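Side-chain contacts in beta-lactamase (Serratia marcescens, PDB 5GWA), which probably hydrolyses beta-lactam antibiotics, opening the lactam ring with water to give a substituted beta-amino acid and so conferring resistance: residues A[56-61]-A[182-187]; A[98-103]-A[120-125]; A[173-178]-A[241-246]; A[200-205]-A[266-271]. One frame throughout, in Å; residues are numbered along the deposited sequence. Where two conformers were deposited one is given.

Overall arrangement
From the N terminus the chain passes through helix 4-15 and strands 21-28 and 34-37 of the five-stranded sheet to helix 49-63, where contact 1 opens; it closes at the start of helix 182-193. Nested within that long loop, contact 2 closes a short one from helix 100-109 to the end of helix 113-123. Contact 3 crosses contact 1: it leaves the end of helix 164-175 and closes on strand 243-253, tying the helical part of the fold to the sheet. Contact 4 crosses contact 3, pairing the 200-205 loop with the C-terminal helix 257-276. Contacts 1 and 2 touch, as do 1 and 3, and 3 and 4; contacts 2 and 4 lie about 32 Å apart between centres.

Contact 1. Residues A[56-61]-A[182-187]; sequences AVLDKL and KNSYDF. With SO4 (sulfate ion), chain E.
Leu-58 of helix 49-63 reaches over to Ser-184 and Phe-187 in the first turns of helix 182-193. Its CB already lies against the serine, 4.0 Å from Ser-184 CB. From there the chain turns back beside its own backbone N, CG anti to the carbonyl carbon (chi1 -73°), and this points CG toward helix 182-193, where it forks into two methyls that both touch Ser-184. CD1 rests near the backbone, 4.0 Å from Ser-184 O. CD2 goes further, meeting Ser-184 OG at 3.9 Å and Phe-187 CD2 at 4.1 Å, where the leucine and phenylalanine side chains run across each other at about a right angle. A forked leucine suits this place because its two branches cover both the small serine and the ring beside it. Serine in turn lets the helices come close, with Leu-58 CA and Ser-184 CA 6.2 Å apart. Its buried hydroxyl is hydrogen-bonded to Asp-62, further along helix 49-63. Phe-187 and Leu-58 also pack on Ile-104, so that helix 100-109 closes the joint. On another side of helix 182-193, in one of two conformers of Asp-186 and so only tentatively, Lys-182 NZ pairs with the syn lone pair of Asp-186 OD2. Helix 49-63 carries Lys-50 of the avibactam pocket near its start, and this contact packs its later turns against a neighbouring helix. No hydrogen bond crosses between the two segments, so they meet by van der Waals packing, and the Ser-184 to Asp-62 bond supplies the directional link to helix 49-63 just beyond.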
# COMPACT_ATOMS: atom_id res chain seq x y z
N ALA A 56 -6.69 -22.90 -1.92
CA ALA A 56 -8.11 -23.14 -1.66
C ALA A 56 -8.94 -22.62 -2.84
O ALA A 56 -9.96 -23.21 -3.21
CB ALA A 56 -8.53 -22.49 -0.36
N VAL A 57 -8.62 -21.43 -3.31
CA VAL A 57 -9.32 -20.90 -4.48
C VAL A 57 -9.25 -21.80 -5.71
O VAL A 57 -10.27 -22.07 -6.37
CB VAL A 57 -8.79 -19.50 -4.83
CG1 VAL A 57 -9.35 -18.99 -6.14
CG2 VAL A 57 -9.14 -18.57 -3.70
N LEU A 58 -8.06 -22.27 -6.04
CA LEU A 58 -7.90 -23.04 -7.27
C LEU A 58 -8.55 -24.40 -7.11
O LEU A 58 -9.00 -24.95 -8.09
CB LEU A 58 -6.42 -23.19 -7.63
CG LEU A 58 -5.82 -21.89 -8.15
CD1 LEU A 58 -4.29 -21.98 -8.13
CD2 LEU A 58 -6.31 -21.58 -9.56
N ASP A 59 -8.55 -24.94 -5.90
CA ASP A 59 -9.29 -26.18 -5.62
C ASP A 59 -10.77 -25.98 -5.88
O ASP A 59 -11.45 -26.88 -6.42
CB ASP A 59 -9.07 -26.66 -4.20
CG ASP A 59 -9.88 -27.91 -3.87
OD1 ASP A 59 -9.48 -28.99 -4.37
OD2 ASP A 59 -10.75 -27.84 -2.99
N LYS A 60 -11.31 -24.87 -5.37
CA LYS A 60 -12.72 -24.58 -5.55
C LYS A 60 -13.04 -24.46 -7.02
O LYS A 60 -14.02 -25.04 -7.49
CB LYS A 60 -13.10 -23.28 -4.81
CG LYS A 60 -14.56 -22.86 -5.03
CD LYS A 60 -14.95 -21.80 -4.00
CE LYS A 60 -16.39 -21.32 -4.17
NZ LYS A 60 -17.34 -22.25 -3.52
N LEU A 61 -12.21 -23.76 -7.78
CA LEU A 61 -12.44 -23.63 -9.21
C LEU A 61 -12.35 -25.01 -9.87
O LEU A 61 -13.14 -25.34 -10.76
CB LEU A 61 -11.40 -22.73 -9.82
CG LEU A 61 -11.45 -21.26 -9.40
CD1 LEU A 61 -10.33 -20.55 -10.10
CD2 LEU A 61 -12.78 -20.59 -9.72
N LYS A 182 -3.60 -30.69 -12.59
CA LYS A 182 -2.37 -30.34 -13.30
C LYS A 182 -2.35 -28.87 -13.75
O LYS A 182 -1.32 -28.20 -13.65
CB LYS A 182 -2.17 -31.30 -14.49
CG LYS A 182 -0.85 -31.13 -15.22
CD LYS A 182 -1.02 -30.50 -16.60
CE LYS A 182 0.19 -30.76 -17.49
NZ LYS A 182 1.49 -30.32 -16.91
N ASN A 183 -3.45 -28.40 -14.35
CA ASN A 183 -3.51 -27.05 -14.90
C ASN A 183 -3.42 -26.01 -13.80
O ASN A 183 -2.72 -25.02 -13.96
CB ASN A 183 -4.78 -26.81 -15.72
CG ASN A 183 -5.86 -27.82 -15.43
OD1 ASN A 183 -5.78 -28.97 -15.85
ND2 ASN A 183 -6.90 -27.39 -14.71
N SER A 184 -4.11 -26.27 -12.70
CA SER A 184 -4.08 -25.30 -11.59
C SER A 184 -2.72 -25.30 -10.92
O SER A 184 -2.19 -24.24 -10.60
CB SER A 184 -5.16 -25.59 -10.59
OG SER A 184 -6.42 -25.16 -11.12
N TYR A 185 -2.14 -26.48 -10.74
CA TYR A 185 -0.77 -26.59 -10.26
C TYR A 185 0.18 -25.83 -11.14
O TYR A 185 1.00 -25.05 -10.64
CB TYR A 185 -0.37 -28.07 -10.20
CG TYR A 185 1.11 -28.32 -10.05
CD1 TYR A 185 1.71 -28.19 -8.82
CD2 TYR A 185 1.90 -28.68 -11.13
CE1 TYR A 185 3.05 -28.46 -8.66
CE2 TYR A 185 3.25 -28.89 -10.99
CZ TYR A 185 3.82 -28.81 -9.74
OH TYR A 185 5.16 -29.04 -9.61
N ASP A 186 0.15 -26.07 -12.46
CA ASP A 186 1.03 -25.38 -13.38
C ASP A 186 0.85 -23.88 -13.22
O ASP A 186 1.79 -23.12 -13.26
CB ASP A 186 0.73 -25.79 -14.84
CG ASP A 186 1.43 -27.07 -15.24
OD1 ASP A 186 2.61 -27.21 -14.86
OD2 ASP A 186 0.80 -27.93 -15.93
N PHE A 187 -0.42 -23.46 -13.19
CA PHE A 187 -0.76 -22.04 -13.05
C PHE A 187 -0.23 -21.40 -11.78
O PHE A 187 0.46 -20.35 -11.85
CB PHE A 187 -2.28 -21.84 -13.13
CG PHE A 187 -2.69 -20.41 -12.93
CD1 PHE A 187 -2.48 -19.47 -13.90
CD2 PHE A 187 -3.27 -20.04 -11.75
CE1 PHE A 187 -2.85 -18.14 -13.70
CE2 PHE A 187 -3.70 -18.71 -11.57
CZ PHE A 187 -3.43 -17.76 -12.51
S SO4 E . 3.06 -33.08 -15.09
O1 SO4 E . 2.76 -34.52 -15.30
O2 SO4 E . 1.88 -32.29 -15.49
O3 SO4 E . 3.36 -32.81 -13.64
O4 SO4 E . 4.26 -32.69 -15.88

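Contact 2. Residues A[98-103]-A[120-125]. With NA (sodium ion), chain I; NA (sodium ion), chain P.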
# COMPACT_ATOMS: atom_id res chain seq x y z
N LEU A 98 -13.00 -8.70 -13.75
CA LEU A 98 -11.60 -9.23 -13.79
C LEU A 98 -11.64 -10.75 -13.64
O LEU A 98 -12.28 -11.27 -12.78
CB LEU A 98 -10.76 -8.61 -12.69
CG LEU A 98 -10.49 -7.11 -12.79
CD1 LEU A 98 -9.73 -6.63 -11.57
CD2 LEU A 98 -9.77 -6.72 -14.04
N SER A 99 -10.80 -11.43 -14.40
CA SER A 99 -10.77 -12.88 -14.30
C SER A 99 -10.17 -13.35 -12.99
O SER A 99 -9.31 -12.67 -12.41
CB SER A 99 -9.96 -13.51 -15.45
OG SER A 99 -8.57 -13.11 -15.43
N PHE A 100 -10.52 -14.56 -12.59
CA PHE A 100 -9.86 -15.18 -11.46
C PHE A 100 -8.35 -15.22 -11.74
O PHE A 100 -7.55 -15.03 -10.84
CB PHE A 100 -10.35 -16.61 -11.25
CG PHE A 100 -11.75 -16.70 -10.80
CD1 PHE A 100 -12.09 -16.50 -9.47
CD2 PHE A 100 -12.77 -17.04 -11.71
CE1 PHE A 100 -13.40 -16.57 -9.05
CE2 PHE A 100 -14.06 -17.13 -11.28
CZ PHE A 100 -14.39 -16.90 -9.96
N SER A 101 -7.97 -15.58 -12.97
CA SER A 101 -6.55 -15.60 -13.35
C SER A 101 -5.82 -14.29 -13.02
O SER A 101 -4.79 -14.29 -12.33
CB SER A 101 -6.40 -15.88 -14.84
OG SER A 101 -5.04 -15.79 -15.23
N GLU A 102 -6.37 -13.19 -13.48
CA GLU A 102 -5.74 -11.89 -13.30
C GLU A 102 -5.68 -11.59 -11.80
O GLU A 102 -4.69 -10.98 -11.30
CB GLU A 102 -6.54 -10.77 -13.99
CG GLU A 102 -5.87 -9.42 -13.81
CD GLU A 102 -6.36 -8.28 -14.71
OE1 GLU A 102 -7.12 -8.53 -15.67
OE2 GLU A 102 -5.84 -7.15 -14.59
N ILE A 103 -6.76 -11.84 -11.09
CA ILE A 103 -6.80 -11.51 -9.66
C ILE A 103 -5.79 -12.35 -8.90
O ILE A 103 -5.04 -11.82 -8.06
CB ILE A 103 -8.22 -11.67 -9.05
CG1 ILE A 103 -9.18 -10.65 -9.71
CG2 ILE A 103 -8.19 -11.49 -7.52
CD1 ILE A 103 -10.64 -10.98 -9.47
N PHE A 120 -10.75 -14.21 -0.64
CA PHE A 120 -11.31 -14.73 0.63
C PHE A 120 -12.83 -14.70 0.56
O PHE A 120 -13.49 -15.71 0.85
CB PHE A 120 -10.83 -13.95 1.85
CG PHE A 120 -9.57 -14.48 2.46
CD1 PHE A 120 -9.49 -15.77 2.94
CD2 PHE A 120 -8.45 -13.66 2.57
CE1 PHE A 120 -8.32 -16.26 3.47
CE2 PHE A 120 -7.33 -14.09 3.25
CZ PHE A 120 -7.23 -15.39 3.65
N ARG A 121 -13.38 -13.62 0.03
CA ARG A 121 -14.85 -13.56 -0.09
C ARG A 121 -15.40 -14.58 -1.07
O ARG A 121 -16.39 -15.30 -0.72
CB ARG A 121 -15.30 -12.14 -0.39
CG ARG A 121 -15.19 -11.26 0.87
CD ARG A 121 -15.81 -9.88 0.72
NE ARG A 121 -15.07 -9.05 -0.23
CZ ARG A 121 -14.00 -8.31 0.08
NH1 ARG A 121 -13.55 -8.30 1.32
NH2 ARG A 121 -13.43 -7.55 -0.85
N PHE A 122 -14.74 -14.74 -2.21
CA PHE A 122 -15.13 -15.74 -3.21
C PHE A 122 -15.12 -17.16 -2.65
O PHE A 122 -16.07 -17.92 -2.83
CB PHE A 122 -14.24 -15.65 -4.45
CG PHE A 122 -14.46 -16.76 -5.42
CD1 PHE A 122 -15.64 -16.83 -6.15
CD2 PHE A 122 -13.60 -17.81 -5.45
CE1 PHE A 122 -15.90 -17.92 -6.94
CE2 PHE A 122 -13.82 -18.89 -6.26
CZ PHE A 122 -14.99 -18.94 -7.01
N VAL A 123 -14.07 -17.50 -1.90
CA VAL A 123 -13.87 -18.89 -1.47
C VAL A 123 -14.71 -19.21 -0.24
O VAL A 123 -14.88 -20.40 0.09
CB VAL A 123 -12.36 -19.15 -1.23
CG1 VAL A 123 -11.93 -18.62 0.14
CG2 VAL A 123 -11.99 -20.60 -1.45
N GLY A 124 -15.24 -18.18 0.42
CA GLY A 124 -16.18 -18.34 1.53
C GLY A 124 -15.65 -18.00 2.91
O GLY A 124 -16.37 -18.14 3.90
N GLY A 125 -14.49 -17.34 2.97
CA GLY A 125 -13.97 -16.74 4.19
C GLY A 125 -12.68 -17.38 4.70
O GLY A 125 -12.24 -18.41 4.19
NA NA I . -9.26 -10.02 -16.47
NA NA P . -15.34 -19.31 6.27
O HOH W 1 -9.13 -11.59 -18.66
O HOH W 2 -14.65 -17.26 8.10
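Two residues before Phe-122, whose ring receives the edge of Phe-100, the carbonyl O of Phe-120 is gripped by two amides: Gly-125 N at 2.9 Å and Gly-124 N at 3.1 Å from Phe-120 O, arriving from opposite faces of the carbonyl plane. The Gly-125 bond, with a weak one from Gly-124 N to Arg-121 O, makes the Schellman motif that ends helix 113-123. Gly-124 is its C' residue; glycine suits the positive phi, where a CB would press on the preceding carbonyl. The turn exposes Gly-124 O to a sodium ion 2.8 Å away, which also binds a water. The start of the partner helix is capped as well. Ser-99 is its N-cap: OG stands between the backbone N and the carbonyl carbon (chi1 63°) and accepts from Glu-102 N at 2.9 Å. Glu-102 itself stretches out to bind another sodium ion through OE1 at 2.7 Å. Between these two helix ends the rings meet in a T-shaped (edge-to-face) pair, with planes at 58° and centroids of Phe-100 and Phe-122 4.6 Å apart. Phe-100 CE1 points at the middle of the Phe-122 ring, 3.4 Å above its plane, setting the slightly positive C-H rim against the electron-rich face. With CG anti to the backbone N (chi1 172°), the Phe-122 ring is carried out to Phe-100. Phenylalanine fits both places, being flat, large and wholly apolar. Leu-61 of helix 49-63 touches both rings, Leu-72 of strand 71-74 packs on Phe-100, and the pair thus fills the angle between that helix, the two-stranded sheet and the ends of helices 100-109 and 113-123.

Contact 3. Residues A[173-178]-A[241-246]. With NA (sodium ion), chain R; SO4 (sulfate ion), chain C.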
# COMPACT_ATOMS: atom_id res chain seq x y z
N LYS A 173 3.83 -30.93 -0.43
CA LYS A 173 2.55 -31.52 -0.90
C LYS A 173 2.16 -30.83 -2.19
O LYS A 173 1.82 -31.44 -3.20
CB LYS A 173 1.46 -31.33 0.14
CG LYS A 173 1.63 -32.19 1.38
CD LYS A 173 0.38 -32.16 2.24
CE LYS A 173 0.55 -32.97 3.51
NZ LYS A 173 0.17 -34.38 3.23
N PHE A 174 2.30 -29.50 -2.19
CA PHE A 174 1.94 -28.75 -3.40
C PHE A 174 2.87 -29.10 -4.57
O PHE A 174 2.37 -29.31 -5.70
CB PHE A 174 2.03 -27.24 -3.11
CG PHE A 174 2.12 -26.39 -4.33
CD1 PHE A 174 1.05 -26.26 -5.18
CD2 PHE A 174 3.26 -25.63 -4.57
CE1 PHE A 174 1.14 -25.48 -6.31
CE2 PHE A 174 3.35 -24.84 -5.71
CZ PHE A 174 2.26 -24.73 -6.54
N TYR A 175 4.19 -29.08 -4.36
CA TYR A 175 5.14 -29.20 -5.47
C TYR A 175 5.03 -30.55 -6.13
O TYR A 175 5.25 -30.67 -7.34
CB TYR A 175 6.60 -28.95 -5.03
CG TYR A 175 7.45 -28.56 -6.19
CD1 TYR A 175 7.49 -27.25 -6.62
CD2 TYR A 175 8.07 -29.52 -6.99
CE1 TYR A 175 8.20 -26.87 -7.75
CE2 TYR A 175 8.76 -29.14 -8.14
CZ TYR A 175 8.81 -27.82 -8.52
OH TYR A 175 9.44 -27.39 -9.68
N LYS A 176 4.68 -31.55 -5.34
CA LYS A 176 4.51 -32.88 -5.87
C LYS A 176 3.13 -33.02 -6.51
O LYS A 176 2.77 -34.12 -6.94
CB LYS A 176 4.71 -33.93 -4.77
CG LYS A 176 6.12 -33.90 -4.18
CD LYS A 176 6.29 -34.90 -3.05
CE LYS A 176 6.26 -36.33 -3.57
NZ LYS A 176 6.80 -37.28 -2.55
N ASN A 177 2.46 -31.89 -6.71
CA ASN A 177 1.08 -31.85 -7.20
C ASN A 177 0.17 -32.89 -6.58
O ASN A 177 -0.57 -33.61 -7.28
CB ASN A 177 1.02 -31.89 -8.74
CG ASN A 177 -0.35 -31.52 -9.27
OD1 ASN A 177 -0.73 -31.93 -10.36
ND2 ASN A 177 -1.12 -30.79 -8.48
N GLU A 178 0.13 -32.87 -5.24
CA GLU A 178 -0.79 -33.68 -4.45
C GLU A 178 -2.06 -32.93 -4.05
O GLU A 178 -2.87 -33.47 -3.29
CB GLU A 178 -0.11 -34.18 -3.17
CG GLU A 178 1.05 -35.12 -3.42
CD GLU A 178 1.77 -35.58 -2.15
OE1 GLU A 178 1.39 -35.17 -1.03
OE2 GLU A 178 2.73 -36.38 -2.28
N GLY A 241 18.39 -29.85 -11.06
CA GLY A 241 16.98 -30.07 -11.32
C GLY A 241 16.18 -30.50 -10.10
O GLY A 241 14.96 -30.52 -10.15
N LYS A 242 16.86 -30.89 -9.03
CA LYS A 242 16.18 -31.28 -7.83
C LYS A 242 15.68 -29.99 -7.17
O LYS A 242 16.16 -28.89 -7.51
CB LYS A 242 17.13 -32.04 -6.88
CG LYS A 242 17.53 -33.44 -7.36
CD LYS A 242 16.38 -34.42 -7.19
CE LYS A 242 16.48 -35.60 -8.15
NZ LYS A 242 17.43 -36.64 -7.69
N HIS A 243 14.89 -30.15 -6.11
CA HIS A 243 14.21 -29.01 -5.46
C HIS A 243 14.25 -29.08 -3.95
O HIS A 243 14.25 -30.15 -3.38
CB HIS A 243 12.75 -28.96 -5.87
CG HIS A 243 12.54 -28.94 -7.35
ND1 HIS A 243 12.43 -30.09 -8.09
CD2 HIS A 243 12.38 -27.91 -8.22
CE1 HIS A 243 12.28 -29.78 -9.37
NE2 HIS A 243 12.25 -28.47 -9.48
N PHE A 244 14.24 -27.91 -3.31
CA PHE A 244 13.98 -27.87 -1.87
C PHE A 244 12.95 -26.80 -1.54
O PHE A 244 12.94 -25.73 -2.16
CB PHE A 244 15.27 -27.71 -1.05
CG PHE A 244 16.03 -26.43 -1.28
CD1 PHE A 244 16.95 -26.31 -2.31
CD2 PHE A 244 15.94 -25.37 -0.38
CE1 PHE A 244 17.63 -25.14 -2.53
CE2 PHE A 244 16.68 -24.20 -0.57
CZ PHE A 244 17.56 -24.10 -1.62
N ALA A 245 12.10 -27.12 -0.57
CA ALA A 245 11.20 -26.13 0.01
C ALA A 245 11.86 -25.49 1.21
O ALA A 245 12.59 -26.16 1.96
CB ALA A 245 9.91 -26.79 0.42
N ILE A 246 11.76 -24.17 1.29
CA ILE A 246 12.35 -23.42 2.38
C ILE A 246 11.36 -22.34 2.84
O ILE A 246 10.67 -21.72 2.05
CB ILE A 246 13.72 -22.82 1.99
CG1 ILE A 246 14.34 -22.00 3.11
CG2 ILE A 246 13.60 -22.00 0.71
CD1 ILE A 246 15.82 -21.76 2.92
NA NA R . 15.45 -32.89 -3.16
S SO4 C . 11.86 -26.02 -12.68
O1 SO4 C . 10.96 -26.82 -13.52
O2 SO4 C . 10.99 -24.90 -12.33
O3 SO4 C . 12.19 -26.94 -11.57
O4 SO4 C . 13.02 -25.70 -13.53
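Tyr-175 swings its CG away from its backbone N (chi1 -158°), and His-243 turns its CG beside its own N, opposite the carbonyl carbon (chi1 -55°); together these torsions carry the two rings to one another. The contact spans the two halves of the class A beta-lactamase fold: the tyrosine lies in the last turn of helix 164-175 of the helical part, the histidine opens strand 243-253 of the five-stranded sheet. The tyrosine ring lies over one face of the imidazole, CE2 above its centre and 3.6 Å from its plane. The planes meet at 40°, an oblique pairing with the centroids of Tyr-175 and His-243 4.5 Å apart. Tyr-175 OH comes to 3.0 Å from His-243 NE2. An amphipathic ring suits either place, apolar on its faces and polar at its rim, for this is a surface contact backed by Ile-235, on which both side chains rest. Just beyond the tyrosine a Schellman motif ends the helix, its Glu-178 N bonded to Lys-173 O at 3.0 Å, with Asn-177 taking the positive phi. His-243 works with its backbone too: its O binds a sodium ion at 3.0 Å, which Glu-30 shares. A sulfate, probably from the crystallisation liquor and also held by Thr-237, may draw the imidazole toward its protonated form. Sulfate O3 lies in the plane of the imidazole, at its edge, and takes the N-H of His-243 NE2 at 2.6 Å, nearly straight.

Contact 4. Residues A[200-205]-A[266-271]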
# COMPACT_ATOMS: atom_id res chain seq x y z
N LYS A 200 15.47 -9.53 -2.84
CA LYS A 200 16.66 -9.67 -1.98
C LYS A 200 16.40 -10.49 -0.72
O LYS A 200 17.21 -10.48 0.19
CB LYS A 200 17.24 -8.30 -1.63
CG LYS A 200 17.53 -7.44 -2.86
CD LYS A 200 18.41 -8.16 -3.86
CE LYS A 200 19.52 -7.27 -4.41
NZ LYS A 200 19.01 -6.39 -5.49
N ARG A 201 15.41 -11.40 -0.81
CA ARG A 201 15.12 -12.34 0.28
C ARG A 201 15.65 -13.71 -0.09
O ARG A 201 16.84 -13.85 -0.24
CB ARG A 201 13.63 -12.27 0.67
CG ARG A 201 13.23 -10.88 1.15
CD ARG A 201 11.82 -10.79 1.69
NE ARG A 201 11.45 -9.41 1.99
CZ ARG A 201 10.34 -9.04 2.63
NH1 ARG A 201 9.47 -9.94 3.05
NH2 ARG A 201 10.09 -7.78 2.81
N LEU A 202 14.81 -14.75 -0.25
CA LEU A 202 15.35 -16.04 -0.61
C LEU A 202 16.29 -15.99 -1.81
O LEU A 202 17.30 -16.67 -1.82
CB LEU A 202 14.27 -17.09 -0.88
CG LEU A 202 13.43 -17.52 0.34
CD1 LEU A 202 12.25 -18.34 -0.09
CD2 LEU A 202 14.26 -18.32 1.36
N LYS A 203 15.91 -15.25 -2.84
CA LYS A 203 16.66 -15.12 -4.09
C LYS A 203 17.95 -14.29 -3.96
O LYS A 203 18.76 -14.27 -4.86
CB LYS A 203 15.76 -14.48 -5.15
CG LYS A 203 14.64 -15.39 -5.66
CD LYS A 203 13.64 -14.62 -6.51
CE LYS A 203 14.26 -14.15 -7.81
NZ LYS A 203 14.47 -15.28 -8.75
N GLY A 204 18.13 -13.58 -2.86
CA GLY A 204 19.05 -12.44 -2.85
C GLY A 204 20.49 -12.76 -3.19
O GLY A 204 21.19 -11.94 -3.82
N LEU A 205 20.99 -13.86 -2.63
CA LEU A 205 22.40 -14.23 -2.80
C LEU A 205 22.59 -15.53 -3.60
O LEU A 205 23.70 -16.06 -3.65
CB LEU A 205 23.10 -14.31 -1.44
CG LEU A 205 23.11 -13.04 -0.62
CD1 LEU A 205 23.48 -13.29 0.82
CD2 LEU A 205 24.05 -12.00 -1.24
N GLU A 266 20.93 -14.76 3.46
CA GLU A 266 22.12 -15.44 3.94
C GLU A 266 21.80 -16.86 4.40
O GLU A 266 22.51 -17.79 4.05
CB GLU A 266 22.78 -14.68 5.07
CG GLU A 266 23.42 -13.38 4.62
CD GLU A 266 24.80 -13.57 3.99
OE1 GLU A 266 25.18 -14.70 3.62
OE2 GLU A 266 25.50 -12.54 3.86
N ILE A 267 20.67 -17.04 5.08
CA ILE A 267 20.25 -18.38 5.51
C ILE A 267 19.99 -19.25 4.27
O ILE A 267 20.43 -20.39 4.16
CB ILE A 267 19.04 -18.36 6.47
CG1 ILE A 267 19.48 -17.83 7.83
CG2 ILE A 267 18.43 -19.74 6.63
CD1 ILE A 267 18.36 -17.52 8.77
N CYS A 268 19.28 -18.69 3.30
CA CYS A 268 19.03 -19.42 2.08
C CYS A 268 20.32 -19.81 1.34
O CYS A 268 20.45 -20.92 0.89
CB CYS A 268 18.09 -18.64 1.16
SG CYS A 268 17.58 -19.67 -0.25
N LYS A 269 21.26 -18.86 1.25
CA LYS A 269 22.56 -19.09 0.61
C LYS A 269 23.29 -20.22 1.29
O LYS A 269 23.94 -21.05 0.63
CB LYS A 269 23.36 -17.77 0.69
CG LYS A 269 24.78 -17.82 0.14
CD LYS A 269 24.85 -18.18 -1.32
CE LYS A 269 26.27 -17.94 -1.83
NZ LYS A 269 26.79 -19.06 -2.63
N SER A 270 23.25 -20.23 2.63
CA SER A 270 23.91 -21.29 3.41
C SER A 270 23.32 -22.64 3.02
O SER A 270 24.05 -23.61 2.80
CB SER A 270 23.76 -21.09 4.92
OG SER A 270 24.53 -19.98 5.39
N VAL A 271 21.99 -22.70 2.92
CA VAL A 271 21.33 -23.96 2.60
C VAL A 271 21.66 -24.38 1.16
O VAL A 271 21.95 -25.54 0.90
CB VAL A 271 19.80 -23.85 2.80
CG1 VAL A 271 19.08 -25.08 2.32
CG2 VAL A 271 19.49 -23.59 4.27
O HOH W 3 25.23 -17.90 -4.93
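Glu-266 meets Leu-205 at the start of this contact, in which the C-terminal helix 257-276, lying against the five-stranded sheet of the beta-lactamase fold, receives a loop built on a type I beta turn from Arg-201 to Gly-204. The glutamate bends at chi2 (-81°), folding its carboxylate back so that Glu-266 CD comes to 3.4 Å from Leu-205 CD1. A flexible acid suits this partly exposed place: its carboxylate lies against the leucine methyl while its charge can stay near solvent. Two residues on, Cys-268 faces the turn. Its CB packs 3.8 Å from Leu-202 CD2. This small residue lets the backbones approach, Leu-202 CA and Cys-268 CA being 5.7 Å apart. Arg-201, next to that leucine, lines the avibactam pocket and is hydrogen-bonded to Glu-261 of the same helix; the turn thus links this packing to the pocket, the Leu-202 side chain lying about 11 Å from avibactam. Lys-269 comes last. Its CB touches Leu-205 CB at 4.1 Å, and its aliphatic chain bends at chi2 to run alongside the loop, ending in a salt bridge with Asp-273. One water completes the joint: it accepts from Lys-269 NZ at 3.0 Å and donates to Leu-205 O at 2.7 Å.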